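PDB 6IDN: ICChI, a glycosylated chitinase from Ipomoea carnea, which has chitinase and lysozyme activity, consistent with a TIM-barrel glycoside hydrolase of family 18 that cleaves the beta-1,4 linkages of chitin. Local coordinates for residues Ala4-Gln9 against Ile27-Phe32; Gly121-Ile126 against Tyr153-Pro158; Pro158-Pro163 against Val181-Asn186; Leu216-Ala221 against Gly251-Trp256. All coordinates share one frame; numbering follows the deposited sequence.

Contact 1. Residues Ala4-Gln9 against Ile27-Phe32; sequences AIYWGQ and IINIGF
Asn-29 lies over one face of the Tyr-6 ring. Its CB stands 3.8 Å from the ring centroid as a CH-pi contact, while the amide nitrogen is set nearer the rim, ND2 lying 3.5 Å from CZ of Tyr-6. With ring and amide planes 55° apart, the amide leans over the ring without stacking on it. The Phe-32 ring meets the same tyrosine obliquely, CE1 of Phe-32 lying 3.9 Å from Tyr-6 CE2. Gln-9 crosses Phe-32 at about a right angle, its CG 3.6 Å from CD2 of the ring. A bend in the glutamine chain (chi2 -58°) turns NE2 back to Gly-31 O, 2.9 Å away. That oxygen lies near the plane of the glutamine amide, yet the donor reaches it from above the carbonyl plane. It belongs to the cis peptide between Gly-31 and Phe-32.

These contacts belong to the first beta-alpha-beta unit of a TIM barrel, in which strand 2-7 runs parallel to strand 27-36 with helix 16-21 between them. Four backbone hydrogen bonds alternate between the strands; in one, Trp-7 N donates to Asn-29 O at 2.8 Å. Tyr-6 and Asn-29 project to the barrel interior, where Tyr-6 OH is hydrogen-bonded to Asp-123 OD2. On the opposite face Ile-5 lies alongside Ile-28 and Trp-7 alongside Ile-30: CD1 of Ile-28 touches Ile-5 CG2 at 3.8 Å, and CG2 of Ile-28 packs on Trp-7 CB. Leu-16 and Thr-19 of the helix cover Trp-7 and Ile-28, and Trp-7 NE1 is held by Gly-14 O.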
loop_
_atom_site.group_PDB
_atom_site.type_symbol
_atom_site.label_atom_id
_atom_site.label_comp_id
_atom_site.label_asym_id
_atom_site.label_seq_id
_atom_site.Cartn_x
_atom_site.Cartn_y
_atom_site.Cartn_z
ATOM N N ALA A 4 6.503 -0.566 6.094
ATOM C CA ALA A 4 5.150 -0.135 5.775
ATOM C C ALA A 4 4.184 -1.206 6.245
ATOM O O ALA A 4 4.498 -2.396 6.188
ATOM C CB ALA A 4 4.956 0.082 4.268
ATOM N N ILE A 5 3.007 -0.797 6.707
ATOM C CA ILE A 5 2.017 -1.771 7.147
ATOM C C ILE A 5 0.636 -1.322 6.708
ATOM O O ILE A 5 0.355 -0.126 6.605
ATOM C CB ILE A 5 2.049 -2.001 8.674
ATOM C CG1 ILE A 5 1.302 -3.303 9.005
ATOM C CG2 ILE A 5 1.452 -0.798 9.418
ATOM C CD1 ILE A 5 1.818 -4.031 10.213
ATOM N N TYR A 6 -0.235 -2.304 6.463
ATOM C CA TYR A 6 -1.640 -2.051 6.165
ATOM C C TYR A 6 -2.474 -1.996 7.441
ATOM O O TYR A 6 -2.333 -2.834 8.337
ATOM C CB TYR A 6 -2.198 -3.130 5.234
ATOM C CG TYR A 6 -1.787 -2.915 3.798
ATOM C CD1 TYR A 6 -0.558 -3.371 3.337
ATOM C CD2 TYR A 6 -2.623 -2.261 2.901
ATOM C CE1 TYR A 6 -0.164 -3.157 2.038
ATOM C CE2 TYR A 6 -2.242 -2.054 1.583
ATOM C CZ TYR A 6 -1.006 -2.509 1.165
ATOM O OH TYR A 6 -0.598 -2.299 -0.132
ATOM N N TRP A 7 -3.369 -1.018 7.487
ATOM C CA TRP A 7 -4.293 -0.856 8.597
ATOM C C TRP A 7 -5.674 -0.568 8.029
ATOM O O TRP A 7 -5.806 0.040 6.964
ATOM C CB TRP A 7 -3.839 0.275 9.531
ATOM C CG TRP A 7 -4.783 0.616 10.658
ATOM C CD1 TRP A 7 -4.705 0.170 11.938
ATOM C CD2 TRP A 7 -5.919 1.505 10.612
ATOM N NE1 TRP A 7 -5.725 0.712 12.702
ATOM C CE2 TRP A 7 -6.481 1.533 11.903
ATOM C CE3 TRP A 7 -6.512 2.272 9.603
ATOM C CZ2 TRP A 7 -7.604 2.290 12.205
ATOM C CZ3 TRP A 7 -7.628 3.022 9.905
ATOM C CH2 TRP A 7 -8.160 3.028 11.194
ATOM N N GLY A 8 -6.698 -1.041 8.733
ATOM C CA GLY A 8 -8.063 -0.722 8.363
ATOM C C GLY A 8 -8.998 -1.910 8.269
ATOM O O GLY A 8 -10.215 -1.746 8.384
ATOM N N GLN A 9 -8.458 -3.112 8.062
ATOM C CA GLN A 9 -9.286 -4.246 7.682
ATOM C C GLN A 9 -9.566 -5.211 8.831
ATOM O O GLN A 9 -10.056 -6.322 8.588
ATOM C CB GLN A 9 -8.649 -4.978 6.499
ATOM C CG GLN A 9 -8.781 -4.221 5.177
ATOM C CD GLN A 9 -10.227 -3.958 4.832
ATOM O OE1 GLN A 9 -10.992 -4.895 4.582
ATOM N NE2 GLN A 9 -10.632 -2.681 4.854
ATOM N N ILE A 27 5.406 3.966 7.300
ATOM C CA ILE A 27 4.322 4.198 6.341
ATOM C C ILE A 27 3.123 3.359 6.758
ATOM O O ILE A 27 3.274 2.181 7.095
ATOM C CB ILE A 27 4.739 3.823 4.903
ATOM C CG1 ILE A 27 5.971 4.633 4.499
ATOM C CG2 ILE A 27 3.607 4.081 3.949
ATOM C CD1 ILE A 27 6.644 4.131 3.252
ATOM N N ILE A 28 1.935 3.962 6.747
ATOM C CA ILE A 28 0.687 3.247 7.012
ATOM C C ILE A 28 -0.155 3.313 5.754
ATOM O O ILE A 28 -0.483 4.408 5.287
ATOM C CB ILE A 28 -0.112 3.847 8.182
ATOM C CG1 ILE A 28 0.786 4.166 9.377
ATOM C CG2 ILE A 28 -1.269 2.911 8.584
ATOM C CD1 ILE A 28 1.301 2.959 10.081
ATOM N N ASN A 29 -0.536 2.153 5.226
ATOM C CA ASN A 29 -1.501 2.091 4.128
ATOM C C ASN A 29 -2.879 1.819 4.716
ATOM O O ASN A 29 -3.120 0.735 5.256
ATOM C CB ASN A 29 -1.142 0.998 3.128
ATOM C CG ASN A 29 0.168 1.246 2.446
ATOM O OD1 ASN A 29 0.461 2.370 2.041
ATOM N ND2 ASN A 29 0.962 0.183 2.290
ATOM N N ILE A 30 -3.793 2.776 4.580
ATOM C CA ILE A 30 -5.160 2.616 5.072
ATOM C C ILE A 30 -5.982 1.985 3.949
ATOM O O ILE A 30 -6.209 2.609 2.909
ATOM C CB ILE A 30 -5.767 3.955 5.516
ATOM C CG1 ILE A 30 -4.978 4.575 6.681
ATOM C CG2 ILE A 30 -7.255 3.786 5.873
ATOM C CD1 ILE A 30 -5.560 5.908 7.183
ATOM N N GLY A 31 -6.438 0.755 4.149
ATOM C CA GLY A 31 -7.224 0.044 3.145
ATOM C C GLY A 31 -8.622 -0.204 3.683
ATOM O O GLY A 31 -8.788 -0.433 4.884
ATOM N N PHE A 32 -9.634 -0.163 2.804
ATOM C CA PHE A 32 -9.510 -0.025 1.351
ATOM C C PHE A 32 -10.628 0.810 0.754
ATOM O O PHE A 32 -11.747 0.808 1.258
ATOM C CB PHE A 32 -9.539 -1.393 0.660
ATOM C CG PHE A 32 -8.296 -2.200 0.864
ATOM C CD1 PHE A 32 -7.103 -1.830 0.249
ATOM C CD2 PHE A 32 -8.316 -3.324 1.671
ATOM C CE1 PHE A 32 -5.946 -2.587 0.428
ATOM C CE2 PHE A 32 -7.168 -4.076 1.864
ATOM C CZ PHE A 32 -5.977 -3.703 1.248
#

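Contact 2. Residues Gly121-Ile126 against Tyr153-Pro158; sequences GIDFDI and YLAAAP
Ala-155 packs beside Asp-123, its partner across the strands, whose CG is anti to the backbone N (chi1 173°), a setting that brings OD1 to 3.6 Å from Ala-155 CB. Close by, Ala-155 O accepts the backbone N-H of Phe-124 at 2.7 Å, and CD1 of the Phe-124 ring comes within 3.4 Å of that oxygen at an oblique angle. Toward the C-terminal end, Asp-125 OD1 lies 3.7 Å from Ala-157 CB, and Ala-157 N donates to Phe-124 O. On the inner face of the barrel, then, each acidic oxygen has an alanine methyl against it. The sequence here fits the DxDxE signature of family 18, which Glu-127 would complete.

Packing is looser on the outer face, where Phe-124 CE1 stays 4.2 Å from Leu-154 CD2 and Phe-124 CB 4.5 Å from Ala-156 CB. At the N-terminal end Tyr-153 leads its ring away from Gly-121 into a partly exposed position.

The parallel pair is flanked by strands 73-80 and 178-182. Ser-77 OG of the former bonds Asp-123 OD2, and Trp-180 of the latter packs on Ala-155 and Ala-157. Helix 134-148, the crossover of this beta-alpha-beta unit, covers Ile-122, Phe-124 and Leu-154 through Leu-137 and Leu-141.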
loop_
_atom_site.group_PDB
_atom_site.type_symbol
_atom_site.label_atom_id
_atom_site.label_comp_id
_atom_site.label_asym_id
_atom_site.label_seq_id
_atom_site.Cartn_x
_atom_site.Cartn_y
_atom_site.Cartn_z
ATOM N N GLY A 121 -0.552 10.242 0.109
ATOM C CA GLY A 121 -0.517 9.659 -1.212
ATOM C C GLY A 121 -1.467 8.484 -1.297
ATOM O O GLY A 121 -2.275 8.241 -0.389
ATOM N N ILE A 122 -1.311 7.745 -2.396
ATOM C CA ILE A 122 -2.267 6.743 -2.842
ATOM C C ILE A 122 -1.506 5.461 -3.122
ATOM O O ILE A 122 -0.517 5.473 -3.872
ATOM C CB ILE A 122 -3.016 7.209 -4.103
ATOM C CG1 ILE A 122 -3.745 8.535 -3.807
ATOM C CG2 ILE A 122 -3.984 6.111 -4.590
ATOM C CD1 ILE A 122 -4.797 8.434 -2.710
ATOM N N ASP A 123 -1.960 4.368 -2.517
ATOM C CA ASP A 123 -1.403 3.033 -2.722
ATOM C C ASP A 123 -2.321 2.272 -3.673
ATOM O O ASP A 123 -3.539 2.253 -3.477
ATOM C CB ASP A 123 -1.291 2.297 -1.386
ATOM C CG ASP A 123 -0.883 0.842 -1.532
ATOM O OD1 ASP A 123 0.201 0.589 -2.095
ATOM O OD2 ASP A 123 -1.632 -0.035 -1.045
ATOM N N PHE A 124 -1.739 1.648 -4.701
ATOM C CA PHE A 124 -2.509 0.941 -5.733
ATOM C C PHE A 124 -2.453 -0.553 -5.416
ATOM O O PHE A 124 -1.524 -1.243 -5.829
ATOM C CB PHE A 124 -1.927 1.179 -7.126
ATOM C CG PHE A 124 -2.173 2.545 -7.715
ATOM C CD1 PHE A 124 -1.881 3.715 -7.020
ATOM C CD2 PHE A 124 -2.630 2.648 -9.025
ATOM C CE1 PHE A 124 -2.082 4.952 -7.607
ATOM C CE2 PHE A 124 -2.821 3.888 -9.636
ATOM C CZ PHE A 124 -2.565 5.044 -8.926
ATOM N N ASP A 125 -3.454 -1.055 -4.689
ATOM C CA ASP A 125 -3.516 -2.483 -4.355
ATOM C C ASP A 125 -4.553 -3.168 -5.240
ATOM O O ASP A 125 -5.546 -3.716 -4.788
ATOM C CB ASP A 125 -3.821 -2.675 -2.866
ATOM C CG ASP A 125 -3.629 -4.116 -2.408
ATOM O OD1 ASP A 125 -3.057 -4.923 -3.170
ATOM O OD2 ASP A 125 -4.067 -4.463 -1.284
ATOM N N ILE A 126 -4.301 -3.093 -6.542
ATOM C CA ILE A 126 -5.246 -3.562 -7.554
ATOM C C ILE A 126 -5.083 -5.075 -7.698
ATOM O O ILE A 126 -4.070 -5.551 -8.208
ATOM C CB ILE A 126 -5.017 -2.842 -8.891
ATOM C CG1 ILE A 126 -5.021 -1.316 -8.695
ATOM C CG2 ILE A 126 -6.072 -3.257 -9.923
ATOM C CD1 ILE A 126 -6.219 -0.786 -7.875
ATOM N N TYR A 153 2.553 11.051 -2.908
ATOM C CA TYR A 153 3.306 9.824 -3.148
ATOM C C TYR A 153 2.436 8.782 -3.830
ATOM O O TYR A 153 1.240 8.670 -3.556
ATOM C CB TYR A 153 3.849 9.260 -1.840
ATOM C CG TYR A 153 4.839 10.193 -1.216
ATOM C CD1 TYR A 153 6.161 10.228 -1.634
ATOM C CD2 TYR A 153 4.431 11.079 -0.247
ATOM C CE1 TYR A 153 7.059 11.111 -1.072
ATOM C CE2 TYR A 153 5.306 11.967 0.318
ATOM C CZ TYR A 153 6.620 11.976 -0.094
ATOM O OH TYR A 153 7.489 12.872 0.481
ATOM N N LEU A 154 3.039 8.019 -4.735
ATOM C CA LEU A 154 2.343 6.946 -5.425
ATOM C C LEU A 154 3.011 5.635 -5.053
ATOM O O LEU A 154 4.233 5.509 -5.157
ATOM C CB LEU A 154 2.374 7.166 -6.936
ATOM C CG LEU A 154 1.721 8.455 -7.425
ATOM C CD1 LEU A 154 1.946 8.673 -8.926
ATOM C CD2 LEU A 154 0.239 8.421 -7.108
ATOM N N ALA A 155 2.217 4.670 -4.602
ATOM C CA ALA A 155 2.731 3.369 -4.210
ATOM C C ALA A 155 1.924 2.299 -4.928
ATOM O O ALA A 155 0.742 2.492 -5.216
ATOM C CB ALA A 155 2.663 3.173 -2.677
ATOM N N ALA A 156 2.577 1.170 -5.227
ATOM C CA ALA A 156 1.913 0.042 -5.881
ATOM C C ALA A 156 2.212 -1.248 -5.141
ATOM O O ALA A 156 3.320 -1.435 -4.631
ATOM C CB ALA A 156 2.363 -0.118 -7.346
ATOM N N ALA A 157 1.246 -2.178 -5.166
ATOM C CA ALA A 157 1.343 -3.447 -4.443
ATOM C C ALA A 157 1.096 -4.631 -5.376
ATOM O O ALA A 157 0.116 -5.372 -5.220
ATOM C CB ALA A 157 0.355 -3.472 -3.267
ATOM N N PRO A 158 1.983 -4.854 -6.340
ATOM C CA PRO A 158 1.822 -6.016 -7.221
ATOM C C PRO A 158 2.139 -7.311 -6.491
ATOM O O PRO A 158 2.842 -7.338 -5.487
ATOM C CB PRO A 158 2.845 -5.760 -8.331
ATOM C CG PRO A 158 3.986 -5.050 -7.601
ATOM C CD PRO A 158 3.262 -4.152 -6.579
#

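Contact 3. Residues Pro158-Pro163 against Val181-Asn186; sequences PACEFP and VQFYNN
The Phe-183 ring carries Cys-160 on one face: CB hangs over the rim, 3.5 Å from both CD1 and CE1 of the phenylalanine, in a CH-pi contact. The sulfur is set farther out, SG lying 4.6 Å from the ring centroid as an oblique sulfur-aromatic contact. A second pair of flat groups, the Glu-161 carboxylate and the Asn-186 amide, meets with planes 58° apart. ND2 of Asn-186 donates to OE1 of Glu-161 at 3.0 Å in an almost straight bond (171°), in the plane of its own amide, meeting the oxygen on the anti side and tilted out of the carboxylate plane. Arg-188 also grips OE1, by a salt bridge.

These groups belong to loops at the C-terminal end of a TIM barrel, past neighbouring strands 153-156 and 178-182. The strand pairing dwindles to a single bridge between Ala-159 and Gln-182, beside which Gln-182 N donates to Pro-158 O at 2.8 Å. Phe-183 then centres an inverse gamma turn, and the disulfide from Cys-160 to Cys-189 ties the two loops covalently. Val-181 directs CG1, anti to its backbone N (chi1 -176°), against Cys-160 CA at 3.5 Å. Farther along, Phe-162 touches an N-acetylglucosamine and meets Trp-206 edge-to-face.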
loop_
_atom_site.group_PDB
_atom_site.type_symbol
_atom_site.label_atom_id
_atom_site.label_comp_id
_atom_site.label_asym_id
_atom_site.label_seq_id
_atom_site.Cartn_x
_atom_site.Cartn_y
_atom_site.Cartn_z
ATOM N N PRO A 158 1.983 -4.854 -6.340
ATOM C CA PRO A 158 1.822 -6.016 -7.221
ATOM C C PRO A 158 2.139 -7.311 -6.491
ATOM O O PRO A 158 2.842 -7.338 -5.487
ATOM C CB PRO A 158 2.845 -5.760 -8.331
ATOM C CG PRO A 158 3.986 -5.050 -7.601
ATOM C CD PRO A 158 3.262 -4.152 -6.579
ATOM N N ALA A 159 1.641 -8.414 -7.051
ATOM C CA ALA A 159 2.071 -9.727 -6.593
ATOM C C ALA A 159 3.414 -10.069 -7.233
ATOM O O ALA A 159 3.873 -9.409 -8.168
ATOM C CB ALA A 159 1.011 -10.777 -6.922
ATOM N N CYS A 160 4.070 -11.122 -6.729
ATOM C CA CYS A 160 5.476 -11.289 -7.081
ATOM C C CYS A 160 5.723 -11.852 -8.477
ATOM O O CYS A 160 6.858 -11.764 -8.949
ATOM C CB CYS A 160 6.212 -12.159 -6.051
ATOM S SG CYS A 160 5.500 -13.793 -5.621
ATOM N N GLU A 161 4.727 -12.444 -9.147
ATOM C CA GLU A 161 4.969 -13.020 -10.472
ATOM C C GLU A 161 5.023 -11.881 -11.483
ATOM O O GLU A 161 4.031 -11.181 -11.699
ATOM C CB GLU A 161 3.901 -14.053 -10.835
ATOM C CG GLU A 161 4.324 -15.005 -11.936
ATOM C CD GLU A 161 3.477 -16.257 -12.007
ATOM O OE1 GLU A 161 2.507 -16.391 -11.224
ATOM O OE2 GLU A 161 3.780 -17.103 -12.871
ATOM N N PHE A 162 6.192 -11.670 -12.071
ATOM C CA PHE A 162 6.467 -10.547 -12.950
ATOM C C PHE A 162 6.243 -10.945 -14.406
ATOM O O PHE A 162 6.667 -12.031 -14.827
ATOM C CB PHE A 162 7.914 -10.079 -12.757
ATOM C CG PHE A 162 8.285 -8.868 -13.573
ATOM C CD1 PHE A 162 8.692 -9.012 -14.892
ATOM C CD2 PHE A 162 8.221 -7.599 -13.027
ATOM C CE1 PHE A 162 9.037 -7.907 -15.661
ATOM C CE2 PHE A 162 8.564 -6.487 -13.777
ATOM C CZ PHE A 162 8.973 -6.643 -15.103
ATOM N N PRO A 163 5.583 -10.102 -15.216
ATOM C CA PRO A 163 4.973 -8.820 -14.855
ATOM C C PRO A 163 3.584 -9.018 -14.260
ATOM O O PRO A 163 2.934 -10.014 -14.588
ATOM C CB PRO A 163 4.910 -8.083 -16.195
ATOM C CG PRO A 163 4.754 -9.172 -17.204
ATOM C CD PRO A 163 5.514 -10.365 -16.669
ATOM N N VAL A 181 6.401 -5.432 -3.411
ATOM C CA VAL A 181 6.071 -6.647 -4.148
ATOM C C VAL A 181 5.621 -7.710 -3.159
ATOM O O VAL A 181 6.336 -8.018 -2.197
ATOM C CB VAL A 181 7.270 -7.129 -4.972
ATOM C CG1 VAL A 181 6.862 -8.335 -5.793
ATOM C CG2 VAL A 181 7.793 -6.005 -5.865
ATOM N N GLN A 182 4.429 -8.258 -3.376
ATOM C CA GLN A 182 3.838 -9.199 -2.426
ATOM C C GLN A 182 4.387 -10.593 -2.682
ATOM O O GLN A 182 3.955 -11.284 -3.600
ATOM C CB GLN A 182 2.311 -9.186 -2.519
ATOM C CG GLN A 182 1.634 -7.874 -2.086
ATOM C CD GLN A 182 0.186 -7.766 -2.563
ATOM O OE1 GLN A 182 -0.216 -8.448 -3.487
ATOM N NE2 GLN A 182 -0.583 -6.886 -1.943
ATOM N N PHE A 183 5.319 -11.009 -1.832
ATOM C CA PHE A 183 5.894 -12.354 -1.906
ATOM C C PHE A 183 5.112 -13.266 -0.961
ATOM O O PHE A 183 5.608 -13.755 0.052
ATOM C CB PHE A 183 7.385 -12.306 -1.573
ATOM C CG PHE A 183 8.230 -11.811 -2.702
ATOM C CD1 PHE A 183 8.665 -12.689 -3.665
ATOM C CD2 PHE A 183 8.522 -10.463 -2.838
ATOM C CE1 PHE A 183 9.439 -12.240 -4.738
ATOM C CE2 PHE A 183 9.288 -10.014 -3.909
ATOM C CZ PHE A 183 9.737 -10.906 -4.856
ATOM N N TYR A 184 3.844 -13.468 -1.315
ATOM C CA TYR A 184 2.971 -14.361 -0.564
ATOM C C TYR A 184 1.765 -14.680 -1.421
ATOM O O TYR A 184 1.434 -13.950 -2.359
ATOM C CB TYR A 184 2.528 -13.793 0.799
ATOM C CG TYR A 184 1.951 -12.377 0.838
ATOM C CD1 TYR A 184 2.788 -11.267 0.939
ATOM C CD2 TYR A 184 0.576 -12.158 0.814
ATOM C CE1 TYR A 184 2.280 -9.975 1.007
ATOM C CE2 TYR A 184 0.058 -10.870 0.875
ATOM C CZ TYR A 184 0.913 -9.779 0.961
ATOM O OH TYR A 184 0.410 -8.490 1.027
ATOM N N ASN A 185 1.138 -15.799 -1.085
ATOM C CA ASN A 185 0.002 -16.348 -1.827
ATOM C C ASN A 185 0.349 -16.648 -3.281
ATOM O O ASN A 185 -0.547 -16.696 -4.132
ATOM C CB ASN A 185 -1.220 -15.423 -1.753
ATOM C CG ASN A 185 -1.760 -15.299 -0.345
ATOM O OD1 ASN A 185 -1.592 -16.204 0.463
ATOM N ND2 ASN A 185 -2.421 -14.177 -0.049
ATOM N N ASN A 186 1.628 -16.861 -3.594
ATOM C CA ASN A 186 2.020 -17.346 -4.918
ATOM C C ASN A 186 3.241 -18.233 -4.775
ATOM O O ASN A 186 4.381 -17.755 -4.805
ATOM C CB ASN A 186 2.302 -16.214 -5.903
ATOM C CG ASN A 186 2.427 -16.725 -7.326
ATOM O OD1 ASN A 186 2.648 -17.917 -7.541
ATOM N ND2 ASN A 186 2.294 -15.832 -8.302
HETATM O O HOH W 1 1.912 -13.323 -8.479
#

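Contact 4. Residues Leu216-Ala221 against Gly251-Trp256; sequences LGLPAA and GGVMLW
Leu-218 N donates to Met-254 O at 2.8 Å, the shortest of five backbone hydrogen bonds that join strands 213-219 and 250-256 in parallel. On either side of it along the strand, Met-254 N reaches Leu-216 O at 2.9 Å and Trp-256 N reaches Leu-218 O at 3.0 Å. Leu-216 N to Gly-252 O begins the series, and Ala-220 N to Trp-256 O, 2.9 Å, ends it just beyond the strand. In this last bond, as in Met-254 N to Leu-216 O, the donor stands 45° out of the carbonyl plane. Pro-219, which lacks an N-H, falls in the alternate position whose nitrogen faces away from this neighbour, and the pattern passes it unbroken.

Around the backbone the side chains divide between two faces. On the inner one Met-254, bent at chi2 and chi3 (-82° and -85°), folds its methyl back so that CE lies 4.0 Å from Gly-217 CA, where the glycine leaves room for it. Trp-256 leads its indole away from the neighbouring strand, toward an edge-to-face meeting with Tyr-6. On the outer face Leu-218 touches two residues of the other strand, CD1 4.2 Å from Val-253 CG1 and CB 4.2 Å from Leu-255 CD2. Leu-236 of helix 233-244, the crossover of this beta-alpha-beta unit, covers Leu-216 and Leu-218.

Every hydrogen bond between the two segments runs from peptide to peptide; the side chains add apolar contacts, which implies that directionality comes from the backbone.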
loop_
_atom_site.group_PDB
_atom_site.type_symbol
_atom_site.label_atom_id
_atom_site.label_comp_id
_atom_site.label_asym_id
_atom_site.label_seq_id
_atom_site.Cartn_x
_atom_site.Cartn_y
_atom_site.Cartn_z
ATOM N N LEU A 216 10.109 -5.335 -0.007
ATOM C CA LEU A 216 9.736 -6.746 0.064
ATOM C C LEU A 216 8.447 -6.869 0.870
ATOM O O LEU A 216 8.442 -6.604 2.072
ATOM C CB LEU A 216 10.865 -7.542 0.715
ATOM C CG LEU A 216 10.612 -9.042 0.885
ATOM C CD1 LEU A 216 10.860 -9.733 -0.443
ATOM C CD2 LEU A 216 11.532 -9.625 1.944
ATOM N N GLY A 217 7.352 -7.279 0.230
ATOM C CA GLY A 217 6.077 -7.405 0.932
ATOM C C GLY A 217 5.890 -8.804 1.485
ATOM O O GLY A 217 6.055 -9.790 0.766
ATOM N N LEU A 218 5.500 -8.887 2.751
ATOM C CA LEU A 218 5.448 -10.158 3.454
ATOM C C LEU A 218 4.218 -10.229 4.337
ATOM O O LEU A 218 3.721 -9.200 4.806
ATOM C CB LEU A 218 6.681 -10.350 4.342
ATOM C CG LEU A 218 7.996 -10.512 3.609
ATOM C CD1 LEU A 218 9.110 -10.512 4.652
ATOM C CD2 LEU A 218 8.020 -11.805 2.826
ATOM N N PRO A 219 3.748 -11.433 4.648
ATOM C CA PRO A 219 2.734 -11.572 5.695
ATOM C C PRO A 219 3.373 -11.493 7.073
ATOM O O PRO A 219 4.487 -11.977 7.293
ATOM C CB PRO A 219 2.127 -12.958 5.431
ATOM C CG PRO A 219 3.074 -13.664 4.466
ATOM C CD PRO A 219 4.175 -12.719 4.072
ATOM N N ALA A 220 2.677 -10.836 8.003
ATOM C CA ALA A 220 3.240 -10.670 9.342
ATOM C C ALA A 220 3.143 -11.930 10.191
ATOM O O ALA A 220 3.806 -12.010 11.232
ATOM C CB ALA A 220 2.546 -9.523 10.084
ATOM N N ALA A 221 2.324 -12.889 9.783
ATOM C CA ALA A 221 2.142 -14.150 10.484
ATOM C C ALA A 221 1.604 -15.158 9.481
ATOM O O ALA A 221 1.061 -14.765 8.443
ATOM C CB ALA A 221 1.170 -13.994 11.665
ATOM N N GLY A 251 14.117 -0.427 -0.312
ATOM C CA GLY A 251 13.478 0.525 0.577
ATOM C C GLY A 251 13.028 -0.023 1.915
ATOM O O GLY A 251 12.779 0.747 2.850
ATOM N N GLY A 252 12.898 -1.343 2.022
ATOM C CA GLY A 252 12.473 -1.932 3.277
ATOM C C GLY A 252 11.520 -3.088 3.090
ATOM O O GLY A 252 11.552 -3.752 2.050
ATOM N N VAL A 253 10.657 -3.306 4.082
ATOM C CA VAL A 253 9.704 -4.412 4.126
ATOM C C VAL A 253 8.303 -3.837 4.299
ATOM O O VAL A 253 8.098 -2.912 5.090
ATOM C CB VAL A 253 10.034 -5.376 5.287
ATOM C CG1 VAL A 253 8.897 -6.387 5.538
ATOM C CG2 VAL A 253 11.368 -6.078 5.045
ATOM N N MET A 254 7.337 -4.388 3.567
ATOM C CA MET A 254 5.927 -4.090 3.776
ATOM C C MET A 254 5.272 -5.300 4.420
ATOM O O MET A 254 5.624 -6.441 4.116
ATOM C CB MET A 254 5.222 -3.737 2.456
ATOM C CG MET A 254 3.697 -3.557 2.559
ATOM S SD MET A 254 2.802 -5.151 2.515
ATOM C CE MET A 254 2.657 -5.418 0.751
ATOM N N LEU A 255 4.339 -5.054 5.335
ATOM C CA LEU A 255 3.707 -6.132 6.075
ATOM C C LEU A 255 2.198 -6.093 5.895
ATOM O O LEU A 255 1.563 -5.053 6.096
ATOM C CB LEU A 255 4.047 -6.048 7.565
ATOM C CG LEU A 255 5.510 -6.306 7.910
ATOM C CD1 LEU A 255 5.725 -6.071 9.411
ATOM C CD2 LEU A 255 5.894 -7.716 7.544
ATOM N N TRP A 256 1.633 -7.238 5.544
ATOM C CA TRP A 256 0.199 -7.486 5.633
ATOM C C TRP A 256 -0.024 -8.359 6.865
ATOM O O TRP A 256 0.386 -9.520 6.868
ATOM C CB TRP A 256 -0.273 -8.204 4.369
ATOM C CG TRP A 256 -1.702 -8.582 4.436
ATOM C CD1 TRP A 256 -2.216 -9.826 4.698
ATOM C CD2 TRP A 256 -2.822 -7.710 4.269
ATOM N NE1 TRP A 256 -3.593 -9.776 4.697
ATOM C CE2 TRP A 256 -3.989 -8.490 4.436
ATOM C CE3 TRP A 256 -2.956 -6.347 3.975
ATOM C CZ2 TRP A 256 -5.270 -7.950 4.322
ATOM C CZ3 TRP A 256 -4.234 -5.812 3.880
ATOM C CH2 TRP A 256 -5.369 -6.613 4.042
#

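The four contacts sample a single closed barrel and come in series along the chain. Contacts 1 and 2, about 11 Å apart between centres, meet inside the barrel through Tyr-6 and Asp-123. Contacts 2 and 3 share Pro-158, with centres about 14 Å apart. Contacts 3 and 4, about 12 Å apart, adjoin through strands 178-182 and 213-219. The circle is completed where strand 250-256 of contact 4 pairs with strand 2-7 of contact 1, Ala-4 O lying 2.8 Å from Leu-255 N. Contacts 1 and 3 are the most distant, about 18 Å between centres. First and last barrel strands thereby pair round a common interior, into which the DxDxE-like strand of contact 2 probably brings the active site.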